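PDB 1Y9I: low temperature requirement C protein from Listeria monocytogenes, which probably acts as a phosphatidylglycerophosphatase, a lipid phosphatase whose all-helical subunits assemble as a tetramer and bind calcium and magnesium ions close together. Local coordinates for residues 108-120 / 148-160. Residues are numbered along the deposited sequence; the frame is centred on the assembly and turned at random.
Sequences VYGSIGFTNYGYI and GAIAAAAASRLAH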
# COMPACT_ATOMS: atom_id res chain seq x y z
N VAL A 108 10.25 1.44 -0.60
CA VAL A 108 11.34 2.34 -0.24
C VAL A 108 11.78 3.16 -1.45
O VAL A 108 12.34 4.26 -1.30
CB VAL A 108 12.55 1.57 0.33
CG1 VAL A 108 13.65 2.53 0.70
CG2 VAL A 108 12.12 0.79 1.57
N TYR A 109 11.55 2.64 -2.65
CA TYR A 109 11.90 3.38 -3.85
C TYR A 109 10.70 3.68 -4.74
O TYR A 109 10.84 3.94 -5.94
CB TYR A 109 13.02 2.67 -4.62
CG TYR A 109 14.37 2.91 -3.99
CD1 TYR A 109 14.97 4.17 -4.05
CD2 TYR A 109 15.02 1.90 -3.28
CE1 TYR A 109 16.18 4.42 -3.41
CE2 TYR A 109 16.24 2.15 -2.63
CZ TYR A 109 16.80 3.41 -2.70
OH TYR A 109 17.99 3.68 -2.05
N GLY A 110 9.50 3.63 -4.16
CA GLY A 110 8.30 3.97 -4.90
C GLY A 110 7.56 2.93 -5.71
O GLY A 110 8.03 1.81 -5.93
N SER A 111 6.39 3.35 -6.18
CA SER A 111 5.50 2.50 -6.96
C SER A 111 6.04 2.01 -8.29
O SER A 111 5.54 1.02 -8.83
CB SER A 111 4.19 3.25 -7.21
OG SER A 111 4.45 4.49 -7.85
N ILE A 112 7.06 2.67 -8.84
CA ILE A 112 7.58 2.21 -10.12
C ILE A 112 8.26 0.85 -10.01
O ILE A 112 8.65 0.25 -11.02
CB ILE A 112 8.57 3.21 -10.75
CG1 ILE A 112 9.82 3.34 -9.90
CG2 ILE A 112 7.88 4.56 -10.93
CD1 ILE A 112 10.95 4.02 -10.65
N GLY A 113 8.40 0.35 -8.79
CA GLY A 113 9.00 -0.96 -8.61
C GLY A 113 7.95 -2.06 -8.49
O GLY A 113 8.29 -3.25 -8.53
N PHE A 114 6.69 -1.66 -8.36
CA PHE A 114 5.57 -2.61 -8.21
C PHE A 114 5.51 -3.71 -9.27
O PHE A 114 5.46 -4.89 -8.93
CB PHE A 114 4.21 -1.87 -8.23
CG PHE A 114 3.93 -1.03 -7.01
CD1 PHE A 114 4.78 -1.04 -5.90
CD2 PHE A 114 2.78 -0.25 -6.96
CE1 PHE A 114 4.48 -0.28 -4.76
CE2 PHE A 114 2.48 0.52 -5.83
CZ PHE A 114 3.33 0.51 -4.73
N THR A 115 5.49 -3.34 -10.55
CA THR A 115 5.40 -4.35 -11.59
C THR A 115 6.59 -5.32 -11.65
O THR A 115 6.41 -6.51 -11.90
CB THR A 115 5.14 -3.70 -12.98
OG1 THR A 115 6.08 -2.64 -13.21
CG2 THR A 115 3.73 -3.11 -13.02
N ASN A 116 7.80 -4.83 -11.40
CA ASN A 116 8.96 -5.72 -11.43
C ASN A 116 8.90 -6.73 -10.29
O ASN A 116 9.37 -7.86 -10.42
CB ASN A 116 10.27 -4.93 -11.36
CG ASN A 116 10.75 -4.49 -12.73
OD1 ASN A 116 10.33 -5.05 -13.75
ND2 ASN A 116 11.64 -3.50 -12.77
N TYR A 117 8.31 -6.31 -9.18
CA TYR A 117 8.16 -7.19 -8.02
C TYR A 117 7.26 -8.37 -8.39
O TYR A 117 7.61 -9.53 -8.18
CB TYR A 117 7.57 -6.38 -6.87
CG TYR A 117 7.14 -7.17 -5.65
CD1 TYR A 117 8.02 -8.03 -4.99
CD2 TYR A 117 5.87 -6.98 -5.09
CE1 TYR A 117 7.65 -8.67 -3.81
CE2 TYR A 117 5.49 -7.61 -3.92
CZ TYR A 117 6.39 -8.45 -3.28
OH TYR A 117 6.02 -9.05 -2.09
N GLY A 118 6.10 -8.06 -8.97
CA GLY A 118 5.18 -9.12 -9.36
C GLY A 118 5.73 -10.00 -10.46
O GLY A 118 5.66 -11.22 -10.38
N TYR A 119 6.30 -9.37 -11.49
CA TYR A 119 6.86 -10.09 -12.62
C TYR A 119 7.95 -11.08 -12.24
O TYR A 119 7.94 -12.23 -12.66
CB TYR A 119 7.41 -9.08 -13.64
CG TYR A 119 8.15 -9.71 -14.80
CD1 TYR A 119 7.49 -10.51 -15.73
CD2 TYR A 119 9.52 -9.48 -14.99
CE1 TYR A 119 8.16 -11.08 -16.80
CE2 TYR A 119 10.20 -10.04 -16.06
CZ TYR A 119 9.51 -10.84 -16.97
OH TYR A 119 10.18 -11.39 -18.04
N ILE A 120 8.90 -10.63 -11.42
CA ILE A 120 10.00 -11.50 -11.04
C ILE A 120 9.52 -12.64 -10.15
O ILE A 120 10.09 -13.74 -10.18
CB ILE A 120 11.14 -10.70 -10.36
CG1 ILE A 120 12.45 -11.48 -10.50
CG2 ILE A 120 10.81 -10.45 -8.89
CD1 ILE A 120 13.70 -10.66 -10.24
N GLY A 148 12.92 -11.01 -4.12
CA GLY A 148 12.34 -10.40 -5.29
C GLY A 148 12.12 -8.91 -5.08
O GLY A 148 12.33 -8.10 -5.99
N ALA A 149 11.69 -8.54 -3.87
CA ALA A 149 11.43 -7.13 -3.55
C ALA A 149 12.71 -6.30 -3.50
O ALA A 149 12.73 -5.14 -3.92
CB ALA A 149 10.69 -7.03 -2.23
N ILE A 150 13.78 -6.87 -2.95
CA ILE A 150 15.05 -6.15 -2.89
C ILE A 150 15.52 -5.89 -4.32
O ILE A 150 16.02 -4.81 -4.63
CB ILE A 150 16.12 -6.95 -2.12
CG1 ILE A 150 15.79 -6.97 -0.62
CG2 ILE A 150 17.50 -6.31 -2.32
CD1 ILE A 150 16.60 -7.97 0.19
N ALA A 151 15.34 -6.88 -5.19
CA ALA A 151 15.74 -6.73 -6.60
C ALA A 151 14.93 -5.63 -7.28
O ALA A 151 15.48 -4.78 -7.99
CB ALA A 151 15.54 -8.06 -7.33
N ALA A 152 13.62 -5.64 -7.06
CA ALA A 152 12.74 -4.65 -7.65
C ALA A 152 13.04 -3.25 -7.12
O ALA A 152 13.00 -2.27 -7.87
CB ALA A 152 11.28 -5.01 -7.38
N ALA A 153 13.31 -3.15 -5.82
CA ALA A 153 13.63 -1.86 -5.23
C ALA A 153 14.94 -1.35 -5.82
O ALA A 153 15.05 -0.16 -6.15
CB ALA A 153 13.74 -1.99 -3.71
N ALA A 154 15.92 -2.24 -5.94
CA ALA A 154 17.22 -1.90 -6.50
C ALA A 154 17.07 -1.47 -7.96
O ALA A 154 17.73 -0.54 -8.40
CB ALA A 154 18.18 -3.10 -6.38
N ALA A 155 16.20 -2.16 -8.70
CA ALA A 155 15.97 -1.82 -10.10
C ALA A 155 15.34 -0.43 -10.21
O ALA A 155 15.60 0.32 -11.16
CB ALA A 155 15.04 -2.86 -10.75
N SER A 156 14.50 -0.09 -9.23
CA SER A 156 13.84 1.21 -9.21
C SER A 156 14.86 2.31 -8.91
O SER A 156 14.85 3.38 -9.54
CB SER A 156 12.74 1.22 -8.15
OG SER A 156 12.22 2.52 -7.98
N ARG A 157 15.75 2.06 -7.95
CA ARG A 157 16.76 3.06 -7.62
C ARG A 157 17.62 3.31 -8.86
O ARG A 157 17.98 4.45 -9.17
CB ARG A 157 17.64 2.59 -6.46
CG ARG A 157 18.70 3.62 -6.06
CD ARG A 157 19.56 3.16 -4.90
NE ARG A 157 20.45 4.23 -4.45
CZ ARG A 157 21.47 4.71 -5.15
NH1 ARG A 157 21.74 4.20 -6.35
NH2 ARG A 157 22.21 5.70 -4.67
N LEU A 158 17.94 2.24 -9.57
CA LEU A 158 18.74 2.33 -10.79
C LEU A 158 18.00 3.19 -11.82
O LEU A 158 18.59 4.08 -12.42
CB LEU A 158 18.99 0.91 -11.34
CG LEU A 158 19.89 0.71 -12.56
CD1 LEU A 158 20.26 -0.76 -12.69
CD2 LEU A 158 19.19 1.20 -13.81
N ALA A 159 16.72 2.92 -12.02
CA ALA A 159 15.92 3.69 -12.97
C ALA A 159 16.01 5.18 -12.66
O ALA A 159 16.18 6.01 -13.56
CB ALA A 159 14.47 3.24 -12.95
N HIS A 160 15.90 5.52 -11.38
CA HIS A 160 15.98 6.92 -10.96
C HIS A 160 17.38 7.48 -11.17
O HIS A 160 17.55 8.69 -11.31
CB HIS A 160 15.60 7.09 -9.49
CG HIS A 160 14.12 7.16 -9.25
ND1 HIS A 160 13.33 6.04 -9.11
CD2 HIS A 160 13.29 8.22 -9.14
CE1 HIS A 160 12.08 6.40 -8.92
NE2 HIS A 160 12.02 7.72 -8.93
O HOH W 1 11.76 -1.94 -10.40
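Tyr109 lies flat along the side chain of Arg157, the two pointing the same way, so that Arg157 CB sits 3.8 Å from the Tyr109 ring centroid, only 7° off the ring normal. This CH-pi contact continues outward because Arg157 is extended, bringing its CD to 3.3 Å from Tyr109 OH; the guanidinium plane stands 82° to the ring, and its NH1 bonds Asn51. A long aliphatic stem thus suits the aromatic face. At the root of the ring, beside Tyr109 CB, Ser156 OG donates to Tyr109 O at 2.8 Å from above the carbonyl plane, tying loop to helix. One turn on, His160 ND1 bonds Ser156 O in the plane of its ring, from the face opposite that used by His160 N.

Further along, small residues let the backbones close in: the CA atoms of Gly113 and Ser156 are 5.3 Å apart, and Ala152 CB packs against Gly113 O and Tyr117 CB. A water links Asn116 ND2 to Ala152 O, giving both a partner. The Tyr117 ring reaches Ala149 CB through CE1, 3.8 Å away, and its OH bonds the backbone O of Glu99, a calcium-site residue, placing this pairing beside the metal centre. Ile120 CG2 lies 3.9 Å from Gly148 CA, so close because glycine brings no side chain.

Segments 114-120 and 148-160 run roughly antiparallel, 144° between their directions; helix 97-106 packs against Tyr117 and Ala149, helix 45-56 against Tyr109 and Arg157, and helix 25-36 against Asn116 and Ala151.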